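Local coordinates for alcohol dehydrogenase (Aeropyrum pernix, PDB 1H2B), which probably catalyses the NAD-dependent oxidation of alcohols as a zinc-containing dehydrogenase of a hyperthermophilic archaeon, at residues L103-T108 and L166-I171; A173-K178 and E305-G310; V257-V262 and R280-G285. All coordinates share one frame; numbering follows the deposited sequence.

Contact 1 (L103-T108 and L166-I171); sequences LHPAVT and LADAGI. With ZN (zinc ion), chain J; OCA (octanoic acid (caprylic acid)), chain H.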
loop_
_atom_site.group_PDB
_atom_site.type_symbol
_atom_site.label_atom_id
_atom_site.label_comp_id
_atom_site.label_asym_id
_atom_site.label_seq_id
_atom_site.Cartn_x
_atom_site.Cartn_y
_atom_site.Cartn_z
ATOM N N LEU B 103 -29.272 1.593 -6.004
ATOM C CA LEU B 103 -28.591 2.325 -7.068
ATOM C C LEU B 103 -27.358 3.051 -6.629
ATOM O O LEU B 103 -27.402 3.907 -5.725
ATOM C CB LEU B 103 -29.529 3.347 -7.757
ATOM C CG LEU B 103 -30.839 2.737 -8.260
ATOM C CD1 LEU B 103 -31.733 3.828 -8.933
ATOM C CD2 LEU B 103 -30.548 1.656 -9.281
ATOM N N HIS B 104 -26.234 2.768 -7.298
ATOM C CA HIS B 104 -25.068 3.628 -7.147
ATOM C C HIS B 104 -25.403 5.016 -7.702
ATOM O O HIS B 104 -26.073 5.123 -8.725
ATOM C CB HIS B 104 -23.902 3.058 -7.941
ATOM C CG HIS B 104 -22.612 3.751 -7.656
ATOM N ND1 HIS B 104 -22.290 4.966 -8.217
ATOM C CD2 HIS B 104 -21.621 3.451 -6.789
ATOM C CE1 HIS B 104 -21.134 5.391 -7.716
ATOM N NE2 HIS B 104 -20.705 4.477 -6.850
ATOM N N PRO B 105 -25.053 6.085 -6.994
ATOM C CA PRO B 105 -25.566 7.390 -7.433
ATOM C C PRO B 105 -24.972 7.938 -8.711
ATOM O O PRO B 105 -25.533 8.899 -9.222
ATOM C CB PRO B 105 -25.296 8.317 -6.227
ATOM C CG PRO B 105 -24.365 7.571 -5.326
ATOM C CD PRO B 105 -24.311 6.157 -5.716
ATOM N N ALA B 106 -23.861 7.404 -9.211
ATOM C CA ALA B 106 -23.229 7.887 -10.446
ATOM C C ALA B 106 -23.719 7.077 -11.638
ATOM O O ALA B 106 -23.892 5.862 -11.541
ATOM C CB ALA B 106 -21.716 7.710 -10.352
ATOM N N VAL B 107 -23.998 7.755 -12.735
ATOM C CA VAL B 107 -24.307 7.108 -13.986
ATOM C C VAL B 107 -23.080 7.326 -14.876
ATOM O O VAL B 107 -22.754 8.464 -15.233
ATOM C CB VAL B 107 -25.594 7.739 -14.609
ATOM C CG1 VAL B 107 -25.729 7.272 -16.084
ATOM C CG2 VAL B 107 -26.810 7.341 -13.811
ATOM N N THR B 108 -22.376 6.244 -15.213
ATOM C CA THR B 108 -21.077 6.333 -15.898
ATOM C C THR B 108 -21.036 5.506 -17.191
ATOM O O THR B 108 -21.799 4.574 -17.332
ATOM C CB THR B 108 -19.931 5.840 -14.963
ATOM O OG1 THR B 108 -20.192 4.490 -14.589
ATOM C CG2 THR B 108 -19.945 6.592 -13.626
ATOM N N LEU B 166 -27.775 3.270 2.311
ATOM C CA LEU B 166 -26.474 2.679 1.934
ATOM C C LEU B 166 -25.993 3.233 0.577
ATOM O O LEU B 166 -24.776 3.253 0.295
ATOM C CB LEU B 166 -26.563 1.116 1.852
ATOM C CG LEU B 166 -27.039 0.498 3.165
ATOM C CD1 LEU B 166 -27.157 -0.984 2.881
ATOM C CD2 LEU B 166 -25.995 0.700 4.307
ATOM N N ALA B 167 -26.935 3.702 -0.266
ATOM C CA ALA B 167 -26.619 4.139 -1.627
ATOM C C ALA B 167 -25.830 5.441 -1.701
ATOM O O ALA B 167 -25.193 5.715 -2.704
ATOM C CB ALA B 167 -27.913 4.315 -2.434
ATOM N N ASP B 168 -25.811 6.209 -0.607
ATOM C CA ASP B 168 -25.031 7.443 -0.627
ATOM C C ASP B 168 -24.386 7.686 0.752
ATOM O O ASP B 168 -23.163 7.717 0.883
ATOM C CB ASP B 168 -25.933 8.608 -0.988
ATOM C CG ASP B 168 -25.182 9.879 -1.155
ATOM O OD1 ASP B 168 -25.481 10.806 -0.347
ATOM O OD2 ASP B 168 -24.296 10.042 -2.023
ATOM N N ALA B 169 -25.207 7.824 1.784
ATOM C CA ALA B 169 -24.647 7.940 3.142
ATOM C C ALA B 169 -23.738 6.765 3.480
ATOM O O ALA B 169 -22.592 6.972 3.948
ATOM C CB ALA B 169 -25.750 8.025 4.204
ATOM N N GLY B 170 -24.213 5.539 3.210
ATOM C CA GLY B 170 -23.429 4.363 3.574
ATOM C C GLY B 170 -22.155 4.224 2.760
ATOM O O GLY B 170 -21.083 4.024 3.350
ATOM N N ILE B 171 -22.275 4.307 1.434
ATOM C CA ILE B 171 -21.103 4.076 0.570
ATOM C C ILE B 171 -20.032 5.161 0.887
ATOM O O ILE B 171 -18.838 4.843 0.921
ATOM C CB ILE B 171 -21.504 4.008 -0.918
ATOM C CG1 ILE B 171 -20.281 3.651 -1.771
ATOM C CG2 ILE B 171 -22.155 5.346 -1.395
ATOM C CD1 ILE B 171 -20.524 3.737 -3.281
HETATM ZN ZN ZN J . -25.731 12.838 -0.451
HETATM C C1 OCA H . -23.473 13.541 -2.172
HETATM C C2 OCA H . -22.461 14.577 -2.682
HETATM C C3 OCA H . -21.809 14.108 -3.994
HETATM C C4 OCA H . -21.094 15.196 -4.777
HETATM C C5 OCA H . -20.656 14.636 -6.130
HETATM C C6 OCA H . -19.738 15.610 -6.865
HETATM C C7 OCA H . -19.185 15.059 -8.174
HETATM C C8 OCA H . -18.294 16.106 -8.819
HETATM O O1 OCA H . -24.240 13.825 -1.210
HETATM O O2 OCA H . -23.518 12.403 -2.683
#

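Contact 2 (A173-K178 and E305-G310); sequences AYRAVK and EGSLVG. With NAJ (nicotinamide-adenine-dinucleotide (acidic form)), chain I; OCA (octanoic acid (caprylic acid)), chain H.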
loop_
_atom_site.group_PDB
_atom_site.type_symbol
_atom_site.label_atom_id
_atom_site.label_comp_id
_atom_site.label_asym_id
_atom_site.label_seq_id
_atom_site.Cartn_x
_atom_site.Cartn_y
_atom_site.Cartn_z
ATOM N N ALA B 173 -19.564 6.770 3.784
ATOM C CA ALA B 173 -18.937 6.422 5.048
ATOM C C ALA B 173 -17.983 5.238 4.854
ATOM O O ALA B 173 -16.906 5.235 5.427
ATOM C CB ALA B 173 -20.017 6.088 6.114
ATOM N N TYR B 174 -18.359 4.266 4.020
ATOM C CA TYR B 174 -17.539 3.066 3.818
ATOM C C TYR B 174 -16.216 3.344 3.118
ATOM O O TYR B 174 -15.156 2.896 3.606
ATOM C CB TYR B 174 -18.384 2.017 3.014
ATOM C CG TYR B 174 -17.671 0.722 2.818
ATOM C CD1 TYR B 174 -17.181 0.375 1.564
ATOM C CD2 TYR B 174 -17.536 -0.166 3.887
ATOM C CE1 TYR B 174 -16.520 -0.811 1.371
ATOM C CE2 TYR B 174 -16.878 -1.368 3.717
ATOM C CZ TYR B 174 -16.365 -1.673 2.453
ATOM O OH TYR B 174 -15.716 -2.888 2.300
ATOM N N ARG B 175 -16.250 4.134 2.032
ATOM C CA ARG B 175 -14.988 4.524 1.395
ATOM C C ARG B 175 -14.118 5.310 2.346
ATOM O O ARG B 175 -12.891 5.093 2.416
ATOM C CB ARG B 175 -15.223 5.326 0.121
ATOM C CG ARG B 175 -13.918 5.680 -0.612
ATOM C CD ARG B 175 -14.258 6.354 -1.911
ATOM N NE ARG B 175 -13.145 6.830 -2.722
ATOM C CZ ARG B 175 -12.627 6.189 -3.757
ATOM N NH1 ARG B 175 -13.035 4.972 -4.090
ATOM N NH2 ARG B 175 -11.679 6.756 -4.478
ATOM N N ALA B 176 -14.725 6.219 3.115
ATOM C CA ALA B 176 -13.938 6.996 4.048
ATOM C C ALA B 176 -13.331 6.133 5.138
ATOM O O ALA B 176 -12.207 6.372 5.552
ATOM C CB ALA B 176 -14.850 8.124 4.649
ATOM N N VAL B 177 -14.089 5.144 5.632
ATOM C CA VAL B 177 -13.560 4.246 6.673
ATOM C C VAL B 177 -12.462 3.365 6.094
ATOM O O VAL B 177 -11.477 3.079 6.798
ATOM C CB VAL B 177 -14.703 3.449 7.348
ATOM C CG1 VAL B 177 -14.115 2.263 8.165
ATOM C CG2 VAL B 177 -15.554 4.407 8.246
ATOM N N LYS B 178 -12.608 2.921 4.848
ATOM C CA LYS B 178 -11.478 2.221 4.170
ATOM C C LYS B 178 -10.234 3.065 4.175
ATOM O O LYS B 178 -9.136 2.561 4.499
ATOM C CB LYS B 178 -11.838 1.863 2.738
ATOM C CG LYS B 178 -12.920 0.826 2.647
ATOM C CD LYS B 178 -12.893 0.147 1.275
ATOM C CE LYS B 178 -12.925 -1.350 1.422
ATOM N NZ LYS B 178 -12.496 -2.171 0.229
ATOM N N GLU B 305 -7.476 14.686 3.782
ATOM C CA GLU B 305 -7.753 13.841 2.600
ATOM C C GLU B 305 -9.239 13.844 2.312
ATOM O O GLU B 305 -10.042 13.363 3.140
ATOM C CB GLU B 305 -7.333 12.395 2.908
ATOM C CG GLU B 305 -5.818 12.290 3.186
ATOM C CD GLU B 305 -5.412 10.940 3.723
ATOM O OE1 GLU B 305 -5.901 9.914 3.172
ATOM O OE2 GLU B 305 -4.564 10.899 4.639
ATOM N N GLY B 306 -9.625 14.342 1.132
ATOM C CA GLY B 306 -11.034 14.281 0.791
ATOM C C GLY B 306 -11.465 12.866 0.466
ATOM O O GLY B 306 -10.666 12.024 0.049
ATOM N N SER B 307 -12.759 12.615 0.675
ATOM C CA SER B 307 -13.319 11.335 0.257
ATOM C C SER B 307 -14.649 11.629 -0.406
ATOM O O SER B 307 -15.408 12.440 0.111
ATOM C CB SER B 307 -13.524 10.412 1.470
ATOM O OG SER B 307 -13.611 9.062 1.036
ATOM N N LEU B 308 -14.908 10.988 -1.544
ATOM C CA LEU B 308 -16.034 11.329 -2.420
ATOM C C LEU B 308 -16.843 10.043 -2.682
ATOM O O LEU B 308 -16.378 9.161 -3.401
ATOM C CB LEU B 308 -15.504 11.873 -3.767
ATOM C CG LEU B 308 -16.597 12.165 -4.822
ATOM C CD1 LEU B 308 -17.554 13.248 -4.347
ATOM C CD2 LEU B 308 -15.885 12.619 -6.128
ATOM N N VAL B 309 -18.040 9.990 -2.091
ATOM C CA VAL B 309 -18.988 8.883 -2.315
ATOM C C VAL B 309 -18.210 7.578 -2.321
ATOM O O VAL B 309 -17.548 7.282 -1.352
ATOM C CB VAL B 309 -19.866 9.165 -3.569
ATOM C CG1 VAL B 309 -21.103 8.222 -3.591
ATOM C CG2 VAL B 309 -20.410 10.604 -3.594
ATOM N N GLY B 310 -18.329 6.755 -3.371
ATOM C CA GLY B 310 -17.438 5.601 -3.478
ATOM C C GLY B 310 -17.681 4.931 -4.796
ATOM O O GLY B 310 -18.438 5.412 -5.648
HETATM P PA NAJ I . -26.549 15.267 8.819
HETATM O O1A NAJ I . -27.244 16.599 8.880
HETATM O O2A NAJ I . -27.380 13.977 8.922
HETATM O O5B NAJ I . -25.498 15.083 10.006
HETATM C C5B NAJ I . -24.661 16.155 10.464
HETATM C C4B NAJ I . -24.353 15.792 11.907
HETATM O O4B NAJ I . -23.347 16.720 12.363
HETATM C C3B NAJ I . -25.565 15.865 12.836
HETATM O O3B NAJ I . -25.684 14.688 13.652
HETATM C C2B NAJ I . -25.197 17.117 13.620
HETATM O O2B NAJ I . -25.806 17.192 14.918
HETATM C C1B NAJ I . -23.666 17.065 13.704
HETATM N N9A NAJ I . -23.019 18.343 13.998
HETATM C C8A NAJ I . -23.387 19.651 13.652
HETATM N N7A NAJ I . -22.449 20.518 14.120
HETATM C C5A NAJ I . -21.496 19.785 14.766
HETATM C C6A NAJ I . -20.338 20.115 15.426
HETATM N N6A NAJ I . -19.928 21.379 15.595
HETATM N N1A NAJ I . -19.553 19.103 15.915
HETATM C C2A NAJ I . -19.927 17.773 15.831
HETATM N N3A NAJ I . -21.082 17.463 15.203
HETATM C C4A NAJ I . -21.853 18.456 14.685
HETATM O O3 NAJ I . -25.685 15.288 7.485
HETATM P PN NAJ I . -25.305 14.072 6.494
HETATM O O1N NAJ I . -26.351 13.890 5.495
HETATM O O2N NAJ I . -24.842 12.919 7.291
HETATM O O5D NAJ I . -24.097 14.765 5.695
HETATM C C5D NAJ I . -22.898 15.048 6.413
HETATM C C4D NAJ I . -22.007 15.941 5.565
HETATM O O4D NAJ I . -21.464 15.139 4.501
HETATM C C3D NAJ I . -22.750 17.079 4.865
HETATM O O3D NAJ I . -21.821 18.160 4.663
HETATM C C2D NAJ I . -23.113 16.466 3.505
HETATM O O2D NAJ I . -23.377 17.385 2.483
HETATM C C1D NAJ I . -21.801 15.700 3.255
HETATM N N1N NAJ I . -21.790 14.651 2.236
HETATM C C2N NAJ I . -20.583 14.392 1.657
HETATM C C3N NAJ I . -20.471 13.370 0.730
HETATM C C7N NAJ I . -19.159 13.135 0.056
HETATM O O7N NAJ I . -19.173 12.181 -0.892
HETATM N N7N NAJ I . -18.006 13.732 0.369
HETATM C C4N NAJ I . -21.585 12.543 0.368
HETATM C C5N NAJ I . -22.761 12.755 1.141
HETATM C C6N NAJ I . -22.862 13.811 2.027
HETATM C C1 OCA H . -23.473 13.541 -2.172
HETATM C C2 OCA H . -22.461 14.577 -2.682
HETATM C C3 OCA H . -21.809 14.108 -3.994
HETATM C C4 OCA H . -21.094 15.196 -4.777
HETATM C C5 OCA H . -20.656 14.636 -6.130
HETATM C C6 OCA H . -19.738 15.610 -6.865
HETATM C C7 OCA H . -19.185 15.059 -8.174
HETATM C C8 OCA H . -18.294 16.106 -8.819
HETATM O O1 OCA H . -24.240 13.825 -1.210
HETATM O O2 OCA H . -23.518 12.403 -2.683
#

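Contact 3 (V257-V262 and R280-G285); sequences VAMDFV and RLIIVG. With NAJ (nicotinamide-adenine-dinucleotide (acidic form)), chain I.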
loop_
_atom_site.group_PDB
_atom_site.type_symbol
_atom_site.label_atom_id
_atom_site.label_comp_id
_atom_site.label_asym_id
_atom_site.label_seq_id
_atom_site.Cartn_x
_atom_site.Cartn_y
_atom_site.Cartn_z
ATOM N N VAL B 257 -6.606 9.223 13.411
ATOM C CA VAL B 257 -7.459 9.613 12.271
ATOM C C VAL B 257 -8.640 10.402 12.843
ATOM O O VAL B 257 -9.192 10.025 13.873
ATOM C CB VAL B 257 -8.037 8.416 11.538
ATOM C CG1 VAL B 257 -9.015 8.886 10.445
ATOM C CG2 VAL B 257 -6.921 7.583 10.848
ATOM N N ALA B 258 -8.942 11.546 12.212
ATOM C CA ALA B 258 -10.219 12.230 12.485
ATOM C C ALA B 258 -11.014 12.223 11.205
ATOM O O ALA B 258 -10.432 12.285 10.125
ATOM C CB ALA B 258 -9.977 13.664 12.929
ATOM N N MET B 259 -12.344 12.136 11.320
ATOM C CA MET B 259 -13.215 12.028 10.144
ATOM C C MET B 259 -14.288 13.076 10.299
ATOM O O MET B 259 -15.050 13.018 11.243
ATOM C CB MET B 259 -13.840 10.616 10.084
ATOM C CG MET B 259 -12.749 9.496 10.081
ATOM S SD MET B 259 -13.505 7.924 9.831
ATOM C CE MET B 259 -13.822 7.958 8.076
ATOM N N ASP B 260 -14.329 14.063 9.387
ATOM C CA ASP B 260 -15.330 15.120 9.520
ATOM C C ASP B 260 -16.530 14.767 8.654
ATOM O O ASP B 260 -16.441 14.854 7.414
ATOM C CB ASP B 260 -14.722 16.443 9.050
ATOM C CG ASP B 260 -15.667 17.596 9.244
ATOM O OD1 ASP B 260 -16.864 17.347 9.485
ATOM O OD2 ASP B 260 -15.269 18.777 9.189
ATOM N N PHE B 261 -17.599 14.285 9.313
ATOM C CA PHE B 261 -18.876 13.991 8.653
ATOM C C PHE B 261 -19.903 15.093 8.894
ATOM O O PHE B 261 -21.109 14.825 8.926
ATOM C CB PHE B 261 -19.421 12.626 9.163
ATOM C CG PHE B 261 -18.662 11.465 8.646
ATOM C CD1 PHE B 261 -17.738 10.777 9.442
ATOM C CD2 PHE B 261 -18.931 10.991 7.368
ATOM C CE1 PHE B 261 -17.070 9.619 8.933
ATOM C CE2 PHE B 261 -18.236 9.865 6.836
ATOM C CZ PHE B 261 -17.329 9.149 7.662
ATOM N N VAL B 262 -19.404 16.325 9.062
ATOM C CA VAL B 262 -20.277 17.510 9.235
ATOM C C VAL B 262 -19.975 18.535 8.123
ATOM O O VAL B 262 -20.878 18.925 7.338
ATOM C CB VAL B 262 -20.012 18.186 10.580
ATOM C CG1 VAL B 262 -21.052 19.340 10.795
ATOM C CG2 VAL B 262 -20.102 17.158 11.739
ATOM N N ARG B 280 -4.295 11.916 10.324
ATOM C CA ARG B 280 -4.977 12.078 9.028
ATOM C C ARG B 280 -6.374 12.523 9.283
ATOM O O ARG B 280 -7.121 11.873 10.064
ATOM C CB ARG B 280 -5.018 10.786 8.265
ATOM C CG ARG B 280 -3.616 10.186 7.958
ATOM C CD ARG B 280 -3.729 8.773 7.517
ATOM N NE ARG B 280 -4.475 8.644 6.261
ATOM C CZ ARG B 280 -5.196 7.602 5.903
ATOM N NH1 ARG B 280 -5.315 6.573 6.755
ATOM N NH2 ARG B 280 -5.847 7.592 4.739
ATOM N N LEU B 281 -6.735 13.641 8.652
ATOM C CA LEU B 281 -8.129 14.106 8.688
ATOM C C LEU B 281 -8.799 13.705 7.385
ATOM O O LEU B 281 -8.382 14.148 6.309
ATOM C CB LEU B 281 -8.182 15.629 8.902
ATOM C CG LEU B 281 -9.566 16.286 8.715
ATOM C CD1 LEU B 281 -10.614 15.759 9.700
ATOM C CD2 LEU B 281 -9.340 17.799 8.848
ATOM N N ILE B 282 -9.835 12.881 7.480
ATOM C CA ILE B 282 -10.594 12.502 6.300
ATOM C C ILE B 282 -11.767 13.448 6.216
ATOM O O ILE B 282 -12.593 13.513 7.144
ATOM C CB ILE B 282 -11.086 11.036 6.369
ATOM C CG1 ILE B 282 -9.962 10.059 6.773
ATOM C CG2 ILE B 282 -11.779 10.667 5.043
ATOM C CD1 ILE B 282 -8.744 10.158 5.971
ATOM N N ILE B 283 -11.774 14.282 5.177
ATOM C CA ILE B 283 -12.824 15.287 4.976
ATOM C C ILE B 283 -13.922 14.713 4.077
ATOM O O ILE B 283 -13.671 14.359 2.913
ATOM C CB ILE B 283 -12.217 16.566 4.357
ATOM C CG1 ILE B 283 -11.244 17.160 5.374
ATOM C CG2 ILE B 283 -13.307 17.593 3.990
ATOM C CD1 ILE B 283 -10.372 18.317 4.781
ATOM N N VAL B 284 -15.125 14.624 4.658
ATOM C CA VAL B 284 -16.278 14.064 3.973
ATOM C C VAL B 284 -17.357 15.129 3.886
ATOM O O VAL B 284 -17.865 15.445 2.784
ATOM C CB VAL B 284 -16.842 12.817 4.690
ATOM C CG1 VAL B 284 -18.058 12.350 3.899
ATOM C CG2 VAL B 284 -15.773 11.727 4.772
ATOM N N GLY B 285 -17.725 15.683 5.038
ATOM C CA GLY B 285 -18.630 16.848 5.017
ATOM C C GLY B 285 -18.000 18.031 4.283
ATOM O O GLY B 285 -16.769 18.169 4.230
HETATM P PA NAJ I . -26.549 15.267 8.819
HETATM O O1A NAJ I . -27.244 16.599 8.880
HETATM O O2A NAJ I . -27.380 13.977 8.922
HETATM O O5B NAJ I . -25.498 15.083 10.006
HETATM C C5B NAJ I . -24.661 16.155 10.464
HETATM C C4B NAJ I . -24.353 15.792 11.907
HETATM O O4B NAJ I . -23.347 16.720 12.363
HETATM C C3B NAJ I . -25.565 15.865 12.836
HETATM O O3B NAJ I . -25.684 14.688 13.652
HETATM C C2B NAJ I . -25.197 17.117 13.620
HETATM O O2B NAJ I . -25.806 17.192 14.918
HETATM C C1B NAJ I . -23.666 17.065 13.704
HETATM N N9A NAJ I . -23.019 18.343 13.998
HETATM C C8A NAJ I . -23.387 19.651 13.652
HETATM N N7A NAJ I . -22.449 20.518 14.120
HETATM C C5A NAJ I . -21.496 19.785 14.766
HETATM C C6A NAJ I . -20.338 20.115 15.426
HETATM N N6A NAJ I . -19.928 21.379 15.595
HETATM N N1A NAJ I . -19.553 19.103 15.915
HETATM C C2A NAJ I . -19.927 17.773 15.831
HETATM N N3A NAJ I . -21.082 17.463 15.203
HETATM C C4A NAJ I . -21.853 18.456 14.685
HETATM O O3 NAJ I . -25.685 15.288 7.485
HETATM P PN NAJ I . -25.305 14.072 6.494
HETATM O O1N NAJ I . -26.351 13.890 5.495
HETATM O O2N NAJ I . -24.842 12.919 7.291
HETATM O O5D NAJ I . -24.097 14.765 5.695
HETATM C C5D NAJ I . -22.898 15.048 6.413
HETATM C C4D NAJ I . -22.007 15.941 5.565
HETATM O O4D NAJ I . -21.464 15.139 4.501
HETATM C C3D NAJ I . -22.750 17.079 4.865
HETATM O O3D NAJ I . -21.821 18.160 4.663
HETATM C C2D NAJ I . -23.113 16.466 3.505
HETATM O O2D NAJ I . -23.377 17.385 2.483
HETATM C C1D NAJ I . -21.801 15.700 3.255
HETATM N N1N NAJ I . -21.790 14.651 2.236
HETATM C C2N NAJ I . -20.583 14.392 1.657
HETATM C C3N NAJ I . -20.471 13.370 0.730
HETATM C C7N NAJ I . -19.159 13.135 0.056
HETATM O O7N NAJ I . -19.173 12.181 -0.892
HETATM N N7N NAJ I . -18.006 13.732 0.369
HETATM C C4N NAJ I . -21.585 12.543 0.368
HETATM C C5N NAJ I . -22.761 12.755 1.141
HETATM C C6N NAJ I . -22.862 13.811 2.027
#

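Contact 1 (L103-T108 and L166-I171)
Pro105 lies against the first turn of helix 166-181, its CD 3.2 Å from the backbone O of Ala167 and its CG almost as near. That carbonyl is buried with no polar partner in the model, and CD and CG of the proline ring lie against it. The methyl of the same Ala167 meets Leu103 O. Further along the helix Ile171 reaches the His104 imidazole with CD1, 3.6 Å from NE2, the two side chains crossing at about a right angle. Asp168 touches Pro105 more loosely, OD2 to CG at 4.1 Å. Its carboxylate belongs to the zinc site of this member of the zinc-containing alcohol dehydrogenase family: OD1 binds the zinc ion at 2.0 Å, with Cys54, His79 and O1 of the bound octanoic acid as the other ligands. In Asp168 chi1 (-175°) sets CG anti to the backbone N, and OD2 comes 2.6 Å from octanoic acid O2. Behind this first shell, the His104 ring is fixed at both nitrogens: ND1 accepts from Ala106 N at 3.1 Å, tilted 23° out of the ring plane, and NE2 is hydrogen-bonded to Gly310 O.

Contact 2 (A173-K178 and E305-G310)
Arg175 runs out from its helix past the loop 307-310, its CB 3.4 Å from Val309 O. CG, anti to the backbone N (chi1 -177°), passes Ser307 OG at 3.8 Å, and the chain stays extended through CD, which packs 3.6 Å from Gly310 CA. NE lies 4.0 Å from Leu308 O, but its salt bridge is to Glu301 of the second subunit; NH1 forms others with Glu314 and Glu119. An alanine here would probably leave Glu301 of the second subunit without this charged mate and open a gap where CG and CD packed beside Ser307 OG and Gly310 CA. The next residue, Ala176, brings its methyl to Ser307 OG, whose hydrogen-bond partner is Lys179. The loop also serves the cofactor through its backbone: Ser307 O accepts from the nicotinamide amide N7N at 2.9 Å, and Val309 N donates to O7N at 2.7 Å, so both ends of the carboxamide are held. Val309 CG2 and Leu308 CD1 continue into the octanoic acid pocket. Helix 166-181 thus backs the loop that follows strand 303-306, an outermost strand of the chain's parallel Rossmann sheet, while helix 312-323 borders the same helix and Glu305 pairs antiparallel with a strand of the second subunit.

Contact 3 (V257-V262 and R280-G285)
Val257 and Ile282 meet on one face of two neighbouring parallel strands of the Rossmann fold, CG1 to CG1 at 4.0 Å, their side chains crossing obliquely. Ile282 CG1 lies beside its own backbone N and anti to the carbonyl carbon (chi1 -48°), which brings it within reach of the valine CG1. Met259 shares this face, its CG near Ile282 CB, and helix 166-181 covers the group through Ala176 and Ala180. On the reverse face Leu281 leans across to the other strand: CD1 touches the methyl of Ala258 at 3.9 Å and lies close to the Ala258 carbonyl. Asp260 also belongs to this face.

Between the faces the backbones zip together in register from Ala258 N to Arg280 O through Ile282 N to Ala258 O and Asp260 N to Ile282 O. At the end of strand 257-260, Asp260 O takes two donors, Val284 N and Gly285 N. The Asp260 carboxylate turns back on its own chain: OD1 accepts from Val262 N at 2.8 Å in an Asx turn and also from Gly263 N, while OD2 is hydrogen-bonded to Thr267 OG1. These bonds fix the carboxylate's rotation and hold the turn that leads to Val262. Phe261, carried off the strand, swings its ring to Val284, with CE2 3.7 Å from CG2 and CD2 close to CG1, and Leu198 of helix 197-209 touches both side chains.

The loops that follow the two strands present backbone carbonyls to the dinucleotide: Val262 O accepts from the ribose hydroxyl O3D at 2.9 Å, and Val284 O from the nicotinamide N7N at 3.0 Å, the N-H pointing at it within 15° of straight.

All three contacts are buried, yet their chemistry differs. Contact 1 is the meeting of a loop and a helix beside the active-site zinc; contact 2 packs the same helix 166-181 against a cofactor-binding loop. Neither has a hydrogen bond between its two segments, whereas contact 3 is a hydrogen-bonded strand pair inside the parallel sheet. Contacts 1 and 2 touch directly at Ile171 and Val309 and share the octanoic acid pocket. Contacts 2 and 3 join through neighbouring strands 279-283 and 303-306, with an Arg280 to Glu305 salt bridge, and both reach the cofactor and the second subunit. Contacts 1 and 3 do not touch, their centres about 19 Å apart.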